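Local coordinates for polysaccharide deacetylase-like protein (Bacillus anthracis, PDB 4V33) that is a putative zinc-dependent polysaccharide deacetylase, probably acting on cell-wall polysaccharide, and is required for osmotic stability and maintenance of cell shape, at residues Glu141-Pro145 with Lys328-Lys332; Pro145-His150 with Met341-Ile346; Ala172-Leu177 with Thr350-Ala356. All coordinates share one frame. Residue numbers count along the deposited sequence, not the author numbering.

Contact 1: Glu141-Pro145 with Lys328-Lys332; sequences EQKVP and KFITK
Val144 and Phe329 exchange two backbone hydrogen bonds, Val144 N to Phe329 O at 2.7 Å and Phe329 N to Val144 O at 3.1 Å, forming a single antiparallel hydrogen-bonded bridge (CA-CA 5.1 Å). Both loops are extended and run 151° apart, with Lys143 facing Ile330 and Pro145 facing Lys328. Lys143 CA adds a CA-H...O contact to Phe329 O at 3.4 Å. Beyond the bridge the chains diverge and water 1 fills the gap: it donates to Glu141 OE1 (2.6 Å) and Gln142 O (2.7 Å) and accepts from Thr331 N (3.0 Å). Glu141, m at chi1 and chi2, also receives Asn194 ND2 on OE1. Glu141 CB packs 4.0 Å from Ile330 CG1, and the aliphatic parts of Lys143 (p) and Lys328 (m) meet, CD to CD, at 3.6 Å. Segment 141-145 links strand 130-140, last of the antiparallel sheet, to the first strand of the deacetylase sheet. Two backbone bonds and one bridging water tie this interdomain linker to the loop 328-332.

Contact 2: Pro145-His150 with Met341-Ile346; sequences PVLMYH and MKRVRI. With ACT (acetate ion), chain C.
Strands 146-149 and 341-345 pair in parallel, Leu147 with Val344 (CA-CA 4.8 Å) and Met148 with Arg345 (5.0 Å), axes crossing at -56°. Val344 N donates to Val146 O (2.8 Å), Met148 N to Val344 O (2.8 Å) and Ile346 N to Met148 O (3.2 Å). Water 2 accepts from Val146 N (2.9 Å) and donates to Lys342 O (2.8 Å). Water 3 lies 2.8 Å from Met148 O and His150 ND1 and 3.2 Å from Ile346 O. Strand 146-149 also pairs with 199-206; its pairing with 341-345 sets the parallel sheet's first and last strands, in chain order, side by side, consistent with the distorted barrel of polysaccharide deacetylases. Ile346 CG1 makes a CH-pi contact 4.2 Å from the Tyr149 ring centroid. Met148 (ttp) lays SD over the Arg343 guanidinium, 3.4 Å from NH2, a group held by Asp205, Thr203 and Thr323. His150, its side chain about 4 Å from the zinc, donates from NE2 to the chain C acetate O (2.9 Å), probably from the crystallisation liquor.

Contact 3: Ala172-Leu177 with Thr350-Ala356; sequences AQMKYL and TTVEQFA. With ACT (acetate ion), chain E.
Two helices on the outside of the parallel sheet meet here, the C-terminal helix 352-359 laying a phenylalanine knob into a hole on helix 167-179. The segments 172-177 and 352-356 cross at -47° with axes 9.9 Å apart at closest; Gln173 and Val352 have the nearest CA atoms, at 5.8 Å. Phe355 (chi1 t, chi2 82°) sits among Gln173, Met174, Tyr176 and Leu177. Gln173 CB lies 3.7 Å from the Phe355 ring centroid, 7° off the normal, a CH-pi contact over the face, while Leu177 CD2 (3.8 Å from Phe355 CE2) and Tyr176 CD1 (4.1 Å from the same CE2) reach the ring edge. Tyr176 (chi1 t) places CD2 3.9 Å from Val352 CG1 and CZ 3.4 Å from Ala356 CB. Ala172 CB meets Val352 CG2 at 3.7 Å. Thr351, N-cap of the second helix, forms a capping box with Gln354: Gln354 N donates to Thr351 OG1 and Thr351 N to Gln354 OE1, each at 3.0 Å. Water 4 accepts from Gln173 NE2 (3.0 Å) and donates to Thr350 O (2.8 Å); water 5 lies 3.1 and 2.8 Å from the same Gln173 NE2 and Thr350 O, while Gln173 OE1 is bonded to Tyr149 OH. Tyr176 OH donates to O of the chain E acetate at 2.7 Å, an ion also held by Tyr182 and Lys198. With no direct hydrogen bond between the segments, side-chain packing holds the helices, and the two waters tie Gln173 to the loop residue Thr350 just ahead of the second helix.

Contacts 1 and 2 share Pro145 and follow one chain from the interdomain linker into the parallel sheet; Phe329 CD1 packs on Met341 CG at 3.8 Å where they meet. Contact 2 passes to contact 3 through Tyr149, whose OH lies 2.6 Å from Gln173 OE1, a probable hydrogen bond, and through Leu147 CD1, 3.7 Å from Phe355 CE1; helix 352-359 is the next element of the chain after strand 341-345. Contact 1 is partly buried, contacts 2 and 3 buried. The two extended pairs rely on backbone hydrogen bonds, one antiparallel bridge against a longer parallel run, whereas the helix pair relies on side chains. Among the three, contact 2 alone reaches the zinc neighbourhood.

Contact 1: Glu141-Pro145 with Lys328-Lys332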
ATOM      1  N   GLU A 141      -4.553   9.344  -7.230  1.00 19.82           N
ATOM      2  CA  GLU A 141      -3.589   8.389  -6.677  1.00 18.97           C
ATOM      3  C   GLU A 141      -2.900   8.879  -5.416  1.00 18.41           C
ATOM      4  O   GLU A 141      -2.394  10.001  -5.367  1.00 21.24           O
ATOM      5  CB  GLU A 141      -2.526   8.020  -7.717  1.00 17.83           C
ATOM      6  CG  GLU A 141      -3.047   7.203  -8.886  1.00 22.81           C
ATOM      7  CD  GLU A 141      -3.562   5.831  -8.474  1.00 23.41           C
ATOM      8  OE1 GLU A 141      -3.176   5.340  -7.396  1.00 22.78           O
ATOM      9  OE2 GLU A 141      -4.364   5.244  -9.238  1.00 26.74           O
ATOM     10  N   GLN A 142      -2.916   8.035  -4.389  1.00 18.72           N
ATOM     11  CA  GLN A 142      -2.221   8.333  -3.142  1.00 17.21           C
ATOM     12  C   GLN A 142      -0.806   7.791  -3.142  1.00 18.28           C
ATOM     13  O   GLN A 142      -0.540   6.711  -3.670  1.00 19.55           O
ATOM     14  CB  GLN A 142      -2.967   7.731  -1.947  1.00 19.60           C
ATOM     15  CG  GLN A 142      -4.369   8.246  -1.789  1.00 20.75           C
ATOM     16  CD  GLN A 142      -4.943   7.996  -0.408  1.00 21.85           C
ATOM     17  OE1 GLN A 142      -5.288   8.938   0.300  1.00 28.04           O
ATOM     18  NE2 GLN A 142      -5.086   6.728  -0.036  1.00 15.44           N
ATOM     19  N   LYS A 143       0.097   8.545  -2.531  1.00 17.33           N
ATOM     20  CA  LYS A 143       1.455   8.060  -2.328  0.54 17.16           C
ATOM     21  C   LYS A 143       1.443   6.986  -1.245  1.00 17.57           C
ATOM     22  O   LYS A 143       0.623   7.016  -0.319  1.00 19.68           O
ATOM     23  CB  LYS A 143       2.394   9.209  -1.953  0.54 19.08           C
ATOM     24  CG  LYS A 143       2.159   9.789  -0.566  0.54 18.48           C
ATOM     25  CD  LYS A 143       2.926  11.088  -0.375  0.54 25.74           C
ATOM     26  CE  LYS A 143       2.736  11.642   1.031  0.54 30.28           C
ATOM     27  NZ  LYS A 143       1.304  11.917   1.334  0.54 32.93           N
ATOM     28  N   VAL A 144       2.351   6.026  -1.374  1.00 16.99           N
ATOM     29  CA  VAL A 144       2.406   4.905  -0.452  1.00 17.96           C
ATOM     30  C   VAL A 144       3.852   4.708  -0.006  1.00 15.44           C
ATOM     31  O   VAL A 144       4.661   4.176  -0.754  1.00 17.47           O
ATOM     32  CB  VAL A 144       1.925   3.606  -1.133  1.00 17.92           C
ATOM     33  CG1 VAL A 144       1.949   2.451  -0.152  1.00 19.51           C
ATOM     34  CG2 VAL A 144       0.506   3.784  -1.699  1.00 20.54           C
ATOM     35  N   PRO A 145       4.184   5.167   1.213  1.00 12.83           N
ATOM     36  CA  PRO A 145       5.526   4.869   1.719  1.00 13.12           C
ATOM     37  C   PRO A 145       5.640   3.394   2.070  1.00 13.41           C
ATOM     38  O   PRO A 145       4.739   2.814   2.686  1.00 14.44           O
ATOM     39  CB  PRO A 145       5.653   5.739   2.972  1.00 14.75           C
ATOM     40  CG  PRO A 145       4.239   6.125   3.346  1.00 20.78           C
ATOM     41  CD  PRO A 145       3.401   6.041   2.102  1.00 14.04           C
ATOM     42  N   LYS A 328       8.908   7.426  -1.869  1.00 22.59           N
ATOM     43  CA  LYS A 328       7.590   6.821  -1.713  1.00 21.20           C
ATOM     44  C   LYS A 328       7.080   6.351  -3.055  1.00 23.93           C
ATOM     45  O   LYS A 328       7.323   6.991  -4.076  1.00 29.38           O
ATOM     46  CB  LYS A 328       6.601   7.842  -1.161  1.00 23.70           C
ATOM     47  CG  LYS A 328       7.023   8.494   0.121  1.00 23.12           C
ATOM     48  CD  LYS A 328       5.953   9.478   0.562  1.00 36.85           C
ATOM     49  CE  LYS A 328       6.501  10.461   1.564  1.00 36.60           C
ATOM     50  NZ  LYS A 328       7.617  11.271   0.992  1.00 41.51           N
ATOM     51  N   PHE A 329       6.365   5.233  -3.061  1.00 17.95           N
ATOM     52  CA  PHE A 329       5.723   4.778  -4.278  1.00 16.94           C
ATOM     53  C   PHE A 329       4.475   5.607  -4.601  1.00 19.78           C
ATOM     54  O   PHE A 329       3.753   6.033  -3.706  1.00 21.49           O
ATOM     55  CB  PHE A 329       5.335   3.300  -4.166  1.00 19.40           C
ATOM     56  CG  PHE A 329       4.599   2.786  -5.371  1.00 24.69           C
ATOM     57  CD1 PHE A 329       5.294   2.298  -6.467  1.00 25.76           C
ATOM     58  CD2 PHE A 329       3.212   2.816  -5.423  1.00 22.97           C
ATOM     59  CE1 PHE A 329       4.622   1.837  -7.585  1.00 26.02           C
ATOM     60  CE2 PHE A 329       2.534   2.366  -6.539  1.00 24.51           C
ATOM     61  CZ  PHE A 329       3.241   1.870  -7.621  1.00 28.35           C
ATOM     62  N   ILE A 330       4.238   5.840  -5.885  1.00 19.33           N
ATOM     63  CA  ILE A 330       2.927   6.288  -6.352  1.00 19.91           C
ATOM     64  C   ILE A 330       2.639   5.592  -7.674  1.00 22.12           C
ATOM     65  O   ILE A 330       3.557   5.293  -8.452  1.00 24.42           O
ATOM     66  CB  ILE A 330       2.820   7.831  -6.479  1.00 24.21           C
ATOM     67  CG1 ILE A 330       1.354   8.260  -6.637  1.00 24.23           C
ATOM     68  CG2 ILE A 330       3.674   8.344  -7.626  1.00 26.23           C
ATOM     69  CD1 ILE A 330       1.116   9.729  -6.358  1.00 27.69           C
ATOM     70  N   THR A 331       1.368   5.291  -7.905  1.00 19.92           N
ATOM     71  CA  THR A 331       0.947   4.602  -9.116  1.00 21.88           C
ATOM     72  C   THR A 331       0.983   5.545 -10.309  1.00 25.78           C
ATOM     73  O   THR A 331       0.207   6.496 -10.384  1.00 25.87           O
ATOM     74  CB  THR A 331      -0.476   4.024  -8.949  1.00 22.26           C
ATOM     75  OG1 THR A 331      -0.492   3.140  -7.821  1.00 23.82           O
ATOM     76  CG2 THR A 331      -0.891   3.255 -10.188  1.00 24.54           C
ATOM     77  N   LYS A 332       1.897   5.283 -11.239  1.00 24.03           N
ATOM     78  CA  LYS A 332       2.045   6.117 -12.431  1.00 25.85           C
ATOM     79  C   LYS A 332       1.620   5.396 -13.697  1.00 25.24           C
ATOM     80  O   LYS A 332       1.510   6.011 -14.754  1.00 28.89           O
ATOM     81  CB  LYS A 332       3.496   6.584 -12.578  1.00 26.76           C
ATOM     82  CG  LYS A 332       4.015   7.372 -11.387  1.00 30.15           C
ATOM     83  CD  LYS A 332       5.425   7.882 -11.640  1.00 30.41           C
ATOM     84  CE  LYS A 332       5.980   8.585 -10.409  1.00 34.51           C
ATOM     85  NZ  LYS A 332       7.325   9.179 -10.658  1.00 38.58           N
TER
HETATM   86  O   HOH W   1      -0.936   5.299  -5.987  1.00 20.83           O

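Contact 2: Pro145-His150 with Met341-Ile346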
ATOM      1  N   PRO A 145       4.184   5.167   1.213  1.00 12.83           N
ATOM      2  CA  PRO A 145       5.526   4.869   1.719  1.00 13.12           C
ATOM      3  C   PRO A 145       5.640   3.394   2.070  1.00 13.41           C
ATOM      4  O   PRO A 145       4.739   2.814   2.686  1.00 14.44           O
ATOM      5  CB  PRO A 145       5.653   5.739   2.972  1.00 14.75           C
ATOM      6  CG  PRO A 145       4.239   6.125   3.346  1.00 20.78           C
ATOM      7  CD  PRO A 145       3.401   6.041   2.102  1.00 14.04           C
ATOM      8  N   VAL A 146       6.759   2.804   1.671  1.00 13.90           N
ATOM      9  CA  VAL A 146       7.050   1.409   1.954  1.00 15.34           C
ATOM     10  C   VAL A 146       8.315   1.400   2.810  1.00 12.99           C
ATOM     11  O   VAL A 146       9.420   1.601   2.307  1.00 14.58           O
ATOM     12  CB  VAL A 146       7.243   0.602   0.658  1.00 15.49           C
ATOM     13  CG1 VAL A 146       7.523  -0.867   0.977  1.00 16.91           C
ATOM     14  CG2 VAL A 146       6.002   0.739  -0.230  1.00 15.87           C
ATOM     15  N   LEU A 147       8.133   1.215   4.115  1.00 13.76           N
ATOM     16  CA  LEU A 147       9.252   1.264   5.063  1.00 12.99           C
ATOM     17  C   LEU A 147      10.108   0.015   4.989  1.00 12.83           C
ATOM     18  O   LEU A 147       9.593  -1.096   4.839  1.00 15.01           O
ATOM     19  CB  LEU A 147       8.717   1.393   6.484  1.00 12.72           C
ATOM     20  CG  LEU A 147       7.965   2.688   6.803  1.00 15.44           C
ATOM     21  CD1 LEU A 147       7.175   2.557   8.107  1.00 14.93           C
ATOM     22  CD2 LEU A 147       8.976   3.825   6.925  1.00 22.54           C
ATOM     23  N   MET A 148      11.422   0.198   5.116  1.00 11.68           N
ATOM     24  CA  MET A 148      12.356  -0.917   5.128  1.00 12.64           C
ATOM     25  C   MET A 148      13.127  -0.980   6.448  1.00 14.66           C
ATOM     26  O   MET A 148      13.933  -0.086   6.753  1.00 15.02           O
ATOM     27  CB  MET A 148      13.344  -0.801   3.976  1.00 13.42           C
ATOM     28  CG  MET A 148      14.409  -1.904   3.991  1.00 16.92           C
ATOM     29  SD  MET A 148      15.554  -1.805   2.617  1.00 20.76           S
ATOM     30  CE  MET A 148      16.172  -0.140   2.841  1.00 18.20           C
ATOM     31  N   TYR A 149      12.845  -2.026   7.222  1.00 13.30           N
ATOM     32  CA  TYR A 149      13.604  -2.362   8.422  1.00 11.56           C
ATOM     33  C   TYR A 149      14.443  -3.606   8.192  1.00 13.05           C
ATOM     34  O   TYR A 149      14.191  -4.374   7.257  1.00 13.53           O
ATOM     35  CB  TYR A 149      12.652  -2.649   9.576  1.00 12.78           C
ATOM     36  CG  TYR A 149      11.898  -1.450  10.094  1.00 11.57           C
ATOM     37  CD1 TYR A 149      12.461  -0.630  11.075  1.00 12.87           C
ATOM     38  CD2 TYR A 149      10.627  -1.144   9.637  1.00 13.28           C
ATOM     39  CE1 TYR A 149      11.789   0.454  11.573  1.00 12.64           C
ATOM     40  CE2 TYR A 149       9.938  -0.047  10.128  1.00 13.41           C
ATOM     41  CZ  TYR A 149      10.515   0.743  11.101  1.00 12.92           C
ATOM     42  OH  TYR A 149       9.820   1.823  11.582  1.00 14.43           O
ATOM     43  N   HIS A 150      15.456  -3.796   9.035  1.00 13.38           N
ATOM     44  CA  HIS A 150      16.236  -5.023   9.052  1.00 14.07           C
ATOM     45  C   HIS A 150      16.178  -5.667  10.433  1.00 16.29           C
ATOM     46  O   HIS A 150      15.235  -6.399  10.727  1.00 17.65           O
ATOM     47  CB  HIS A 150      17.671  -4.755   8.604  1.00 16.57           C
ATOM     48  CG  HIS A 150      17.798  -4.571   7.127  1.00 18.19           C
ATOM     49  ND1 HIS A 150      17.432  -3.406   6.485  1.00 22.77           N
ATOM     50  CD2 HIS A 150      18.205  -5.425   6.157  1.00 23.03           C
ATOM     51  CE1 HIS A 150      17.639  -3.541   5.185  1.00 20.62           C
ATOM     52  NE2 HIS A 150      18.094  -4.759   4.959  1.00 24.09           N
ATOM     53  N   MET A 341       9.599  -1.090  -6.965  1.00 15.80           N
ATOM     54  CA  MET A 341       9.008  -0.227  -5.946  0.68 15.10           C
ATOM     55  C   MET A 341      10.045   0.359  -4.983  1.00 14.87           C
ATOM     56  O   MET A 341      10.792  -0.377  -4.339  1.00 16.70           O
ATOM     57  CB  MET A 341       7.938  -1.019  -5.180  0.68 16.55           C
ATOM     58  CG  MET A 341       7.028  -0.208  -4.280  0.68 16.54           C
ATOM     59  SD  MET A 341       5.591  -1.183  -3.756  0.68 18.05           S
ATOM     60  CE  MET A 341       4.694  -1.338  -5.298  0.68 18.40           C
ATOM     61  N   LYS A 342      10.063   1.685  -4.880  1.00 14.42           N
ATOM     62  CA  LYS A 342      10.961   2.382  -3.961  1.00 14.23           C
ATOM     63  C   LYS A 342      10.597   2.097  -2.512  1.00 12.79           C
ATOM     64  O   LYS A 342       9.450   1.759  -2.200  1.00 15.12           O
ATOM     65  CB  LYS A 342      10.866   3.892  -4.166  1.00 17.51           C
ATOM     66  CG  LYS A 342      11.372   4.422  -5.492  1.00 22.66           C
ATOM     67  CD  LYS A 342      10.963   5.889  -5.607  1.00 29.09           C
ATOM     68  CE  LYS A 342      11.452   6.527  -6.888  1.00 38.42           C
ATOM     69  NZ  LYS A 342      10.947   7.925  -6.993  1.00 43.77           N
ATOM     70  N   ARG A 343      11.573   2.273  -1.625  1.00 12.92           N
ATOM     71  CA  ARG A 343      11.342   2.122  -0.195  1.00 12.35           C
ATOM     72  C   ARG A 343      11.988   3.234   0.623  1.00 15.02           C
ATOM     73  O   ARG A 343      12.947   3.879   0.191  1.00 15.75           O
ATOM     74  CB  ARG A 343      11.813   0.752   0.303  1.00 13.88           C
ATOM     75  CG  ARG A 343      10.976  -0.406  -0.242  1.00 15.18           C
ATOM     76  CD  ARG A 343      11.195  -1.664   0.566  1.00 13.25           C
ATOM     77  NE  ARG A 343      12.447  -2.335   0.208  1.00 12.35           N
ATOM     78  CZ  ARG A 343      12.913  -3.397   0.852  1.00 12.07           C
ATOM     79  NH1 ARG A 343      12.245  -3.883   1.899  1.00 13.09           N
ATOM     80  NH2 ARG A 343      14.042  -3.977   0.446  1.00 12.49           N
ATOM     81  N   VAL A 344      11.436   3.444   1.812  1.00 13.24           N
ATOM     82  CA  VAL A 344      11.986   4.405   2.764  1.00 13.51           C
ATOM     83  C   VAL A 344      12.827   3.653   3.796  1.00 13.60           C
ATOM     84  O   VAL A 344      12.305   2.843   4.567  1.00 14.73           O
ATOM     85  CB  VAL A 344      10.847   5.185   3.465  1.00 14.46           C
ATOM     86  CG1 VAL A 344      11.424   6.153   4.500  1.00 15.13           C
ATOM     87  CG2 VAL A 344       9.990   5.933   2.433  1.00 15.62           C
ATOM     88  N   ARG A 345      14.131   3.910   3.806  1.00 14.62           N
ATOM     89  CA  ARG A 345      15.048   3.233   4.717  1.00 13.18           C
ATOM     90  C   ARG A 345      14.980   3.839   6.116  1.00 15.03           C
ATOM     91  O   ARG A 345      15.092   5.051   6.270  1.00 20.12           O
ATOM     92  CB  ARG A 345      16.473   3.343   4.179  1.00 18.48           C
ATOM     93  CG  ARG A 345      17.528   2.747   5.087  1.00 19.38           C
ATOM     94  CD  ARG A 345      18.933   2.890   4.483  1.00 21.49           C
ATOM     95  NE  ARG A 345      19.129   2.083   3.281  1.00 24.53           N
ATOM     96  CZ  ARG A 345      19.462   0.797   3.292  1.00 21.60           C
ATOM     97  NH1 ARG A 345      19.608   0.153   4.444  1.00 23.99           N
ATOM     98  NH2 ARG A 345      19.633   0.145   2.143  1.00 25.07           N
ATOM     99  N   ILE A 346      14.765   2.996   7.121  1.00 13.40           N
ATOM    100  CA  ILE A 346      14.893   3.443   8.504  1.00 13.09           C
ATOM    101  C   ILE A 346      16.269   3.057   9.048  1.00 13.99           C
ATOM    102  O   ILE A 346      16.736   1.935   8.844  1.00 17.39           O
ATOM    103  CB  ILE A 346      13.773   2.885   9.403  1.00 13.49           C
ATOM    104  CG1 ILE A 346      12.394   3.226   8.816  1.00 16.12           C
ATOM    105  CG2 ILE A 346      13.921   3.429  10.826  1.00 14.76           C
ATOM    106  CD1 ILE A 346      12.208   4.696   8.445  1.00 19.25           C
TER
HETATM  107  C   ACT C1361      18.421  -5.933   1.394  1.00 30.96           C
HETATM  108  O   ACT C1361      17.847  -6.200   2.483  1.00 23.62           O
HETATM  109  OXT ACT C1361      19.564  -6.421   1.185  1.00 26.72           O
HETATM  110  CH3 ACT C1361      17.767  -5.061   0.373  1.00 28.80           C
HETATM  111  O   HOH W   2       8.203   3.699  -0.645  1.00 16.03           O
HETATM  112  O   HOH W   3      16.605  -0.807   7.171  0.98 20.11           O

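Contact 3: Ala172-Leu177 with Thr350-Ala356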
ATOM      1  N   ALA A 172       8.214   3.223  19.216  1.00 13.36           N
ATOM      2  CA  ALA A 172       7.877   4.641  19.140  1.00 13.32           C
ATOM      3  C   ALA A 172       7.442   5.009  17.724  1.00 14.36           C
ATOM      4  O   ALA A 172       6.531   5.819  17.541  1.00 15.40           O
ATOM      5  CB  ALA A 172       9.056   5.501  19.586  1.00 15.71           C
ATOM      6  N   GLN A 173       8.091   4.404  16.733  1.00 13.63           N
ATOM      7  CA  GLN A 173       7.750   4.633  15.329  1.00 12.74           C
ATOM      8  C   GLN A 173       6.375   4.061  14.993  1.00 14.92           C
ATOM      9  O   GLN A 173       5.549   4.728  14.354  1.00 14.66           O
ATOM     10  CB  GLN A 173       8.843   4.055  14.430  1.00 12.91           C
ATOM     11  CG  GLN A 173      10.145   4.851  14.539  1.00 12.06           C
ATOM     12  CD  GLN A 173      11.371   4.061  14.099  1.00 14.02           C
ATOM     13  OE1 GLN A 173      11.268   3.054  13.396  1.00 14.60           O
ATOM     14  NE2 GLN A 173      12.541   4.523  14.513  1.00 13.53           N
ATOM     15  N   MET A 174       6.117   2.839  15.442  1.00 13.53           N
ATOM     16  CA  MET A 174       4.808   2.234  15.222  1.00 13.28           C
ATOM     17  C   MET A 174       3.712   2.990  15.974  1.00 15.41           C
ATOM     18  O   MET A 174       2.590   3.132  15.477  1.00 15.50           O
ATOM     19  CB  MET A 174       4.820   0.759  15.604  1.00 14.07           C
ATOM     20  CG  MET A 174       5.761  -0.086  14.761  1.00 13.49           C
ATOM     21  SD  MET A 174       5.371  -0.137  12.982  1.00 14.80           S
ATOM     22  CE  MET A 174       6.550   1.044  12.330  1.00 15.33           C
ATOM     23  N   LYS A 175       4.038   3.494  17.160  1.00 13.53           N
ATOM     24  CA  LYS A 175       3.070   4.274  17.924  1.00 14.16           C
ATOM     25  C   LYS A 175       2.731   5.558  17.177  1.00 14.42           C
ATOM     26  O   LYS A 175       1.587   6.030  17.224  1.00 16.02           O
ATOM     27  CB  LYS A 175       3.609   4.597  19.325  1.00 16.67           C
ATOM     28  CG  LYS A 175       2.621   5.343  20.208  1.00 20.87           C
ATOM     29  CD  LYS A 175       3.183   5.547  21.603  1.00 23.45           C
ATOM     30  CE  LYS A 175       2.147   6.139  22.558  1.00 27.75           C
ATOM     31  NZ  LYS A 175       1.793   7.547  22.227  1.00 28.85           N
ATOM     32  N   TYR A 176       3.718   6.124  16.487  1.00 15.01           N
ATOM     33  CA  TYR A 176       3.451   7.293  15.653  1.00 15.09           C
ATOM     34  C   TYR A 176       2.415   6.956  14.574  1.00 15.72           C
ATOM     35  O   TYR A 176       1.485   7.731  14.337  1.00 16.31           O
ATOM     36  CB  TYR A 176       4.738   7.862  15.034  1.00 14.89           C
ATOM     37  CG  TYR A 176       4.475   9.094  14.192  1.00 12.72           C
ATOM     38  CD1 TYR A 176       4.158   8.976  12.848  1.00 15.25           C
ATOM     39  CD2 TYR A 176       4.510  10.366  14.748  1.00 17.35           C
ATOM     40  CE1 TYR A 176       3.884  10.092  12.072  1.00 18.08           C
ATOM     41  CE2 TYR A 176       4.241  11.490  13.976  1.00 18.73           C
ATOM     42  CZ  TYR A 176       3.934  11.339  12.639  1.00 19.97           C
ATOM     43  OH  TYR A 176       3.660  12.449  11.863  1.00 21.62           O
ATOM     44  N   LEU A 177       2.565   5.802  13.934  1.00 14.79           N
ATOM     45  CA  LEU A 177       1.593   5.378  12.930  1.00 14.57           C
ATOM     46  C   LEU A 177       0.202   5.227  13.555  1.00 15.74           C
ATOM     47  O   LEU A 177      -0.815   5.658  12.981  1.00 17.09           O
ATOM     48  CB  LEU A 177       2.038   4.068  12.279  1.00 13.52           C
ATOM     49  CG  LEU A 177       3.380   4.124  11.552  1.00 13.90           C
ATOM     50  CD1 LEU A 177       3.660   2.788  10.869  1.00 13.71           C
ATOM     51  CD2 LEU A 177       3.373   5.251  10.533  1.00 14.89           C
ATOM     52  N   THR A 350      17.622   6.934  13.262  1.00 12.69           N
ATOM     53  CA  THR A 350      16.381   7.631  12.908  1.00 11.76           C
ATOM     54  C   THR A 350      15.551   7.959  14.139  1.00 12.03           C
ATOM     55  O   THR A 350      15.263   7.084  14.936  1.00 14.19           O
ATOM     56  CB  THR A 350      15.548   6.781  11.941  1.00 13.45           C
ATOM     57  OG1 THR A 350      16.277   6.616  10.712  1.00 14.00           O
ATOM     58  CG2 THR A 350      14.208   7.465  11.642  1.00 13.25           C
ATOM     59  N   THR A 351      15.182   9.231  14.281  1.00 12.56           N
ATOM     60  CA  THR A 351      14.303   9.683  15.366  1.00 12.94           C
ATOM     61  C   THR A 351      12.855   9.584  14.899  1.00 12.62           C
ATOM     62  O   THR A 351      12.588   9.376  13.715  1.00 13.30           O
ATOM     63  CB  THR A 351      14.577  11.150  15.732  1.00 14.28           C
ATOM     64  OG1 THR A 351      14.190  12.003  14.641  1.00 13.90           O
ATOM     65  CG2 THR A 351      16.056  11.372  16.047  1.00 14.28           C
ATOM     66  N   VAL A 352      11.912   9.773  15.817  1.00 13.54           N
ATOM     67  CA  VAL A 352      10.509   9.751  15.415  1.00 13.04           C
ATOM     68  C   VAL A 352      10.193  10.918  14.478  1.00 15.08           C
ATOM     69  O   VAL A 352       9.403  10.777  13.541  1.00 14.77           O
ATOM     70  CB  VAL A 352       9.563   9.726  16.627  1.00 14.67           C
ATOM     71  CG1 VAL A 352       8.103   9.761  16.173  1.00 19.19           C
ATOM     72  CG2 VAL A 352       9.806   8.472  17.427  1.00 15.91           C
ATOM     73  N   GLU A 353      10.832  12.059  14.717  1.00 14.02           N
ATOM     74  CA  GLU A 353      10.660  13.223  13.860  1.00 14.11           C
ATOM     75  C   GLU A 353      11.161  12.943  12.434  1.00 14.43           C
ATOM     76  O   GLU A 353      10.507  13.294  11.454  1.00 16.36           O
ATOM     77  CB  GLU A 353      11.390  14.428  14.456  1.00 15.14           C
ATOM     78  CG  GLU A 353      10.799  14.942  15.782  1.00 19.26           C
ATOM     79  CD  GLU A 353      11.099  14.061  17.003  1.00 20.38           C
ATOM     80  OE1 GLU A 353      12.110  13.314  17.036  1.00 15.13           O
ATOM     81  OE2 GLU A 353      10.306  14.154  17.973  1.00 31.15           O
ATOM     82  N   GLN A 354      12.326  12.316  12.323  1.00 13.38           N
ATOM     83  CA  GLN A 354      12.860  11.966  11.009  1.00 13.58           C
ATOM     84  C   GLN A 354      11.982  10.925  10.320  1.00 14.30           C
ATOM     85  O   GLN A 354      11.738  10.995   9.109  1.00 14.16           O
ATOM     86  CB  GLN A 354      14.297  11.462  11.143  1.00 12.96           C
ATOM     87  CG  GLN A 354      15.287  12.567  11.433  1.00 13.81           C
ATOM     88  CD  GLN A 354      16.668  12.043  11.762  1.00 15.96           C
ATOM     89  OE1 GLN A 354      16.817  11.016  12.432  1.00 15.41           O
ATOM     90  NE2 GLN A 354      17.696  12.755  11.303  1.00 19.86           N
ATOM     91  N   PHE A 355      11.519   9.958  11.103  1.00 13.09           N
ATOM     92  CA  PHE A 355      10.588   8.933  10.632  1.00 13.50           C
ATOM     93  C   PHE A 355       9.341   9.599  10.049  1.00 13.66           C
ATOM     94  O   PHE A 355       8.952   9.338   8.895  1.00 14.57           O
ATOM     95  CB  PHE A 355      10.222   8.033  11.830  1.00 14.49           C
ATOM     96  CG  PHE A 355       9.178   6.978  11.534  1.00 11.08           C
ATOM     97  CD1 PHE A 355       9.536   5.776  10.932  1.00 13.02           C
ATOM     98  CD2 PHE A 355       7.853   7.171  11.909  1.00 13.82           C
ATOM     99  CE1 PHE A 355       8.572   4.794  10.689  1.00 12.54           C
ATOM    100  CE2 PHE A 355       6.897   6.194  11.667  1.00 15.06           C
ATOM    101  CZ  PHE A 355       7.261   5.011  11.054  1.00 13.67           C
ATOM    102  N   ALA A 356       8.728  10.476  10.834  1.00 12.53           N
ATOM    103  CA  ALA A 356       7.533  11.193  10.410  1.00 14.22           C
ATOM    104  C   ALA A 356       7.756  11.991   9.124  1.00 16.19           C
ATOM    105  O   ALA A 356       6.937  11.951   8.216  1.00 15.99           O
ATOM    106  CB  ALA A 356       7.057  12.116  11.526  1.00 14.99           C
TER
HETATM  107  C   ACT E1363       1.046  12.644   9.545  1.00 33.64           C
HETATM  108  O   ACT E1363       2.042  11.913   9.715  1.00 24.73           O
HETATM  109  OXT ACT E1363       0.279  12.304   8.620  1.00 36.12           O
HETATM  110  CH3 ACT E1363       0.789  13.853  10.395  1.00 39.14           C
HETATM  111  O   HOH W   4      13.082   6.541  16.625  0.90 13.63           O
HETATM  112  O   HOH W   5      15.604   4.305  14.700  1.00 14.00           O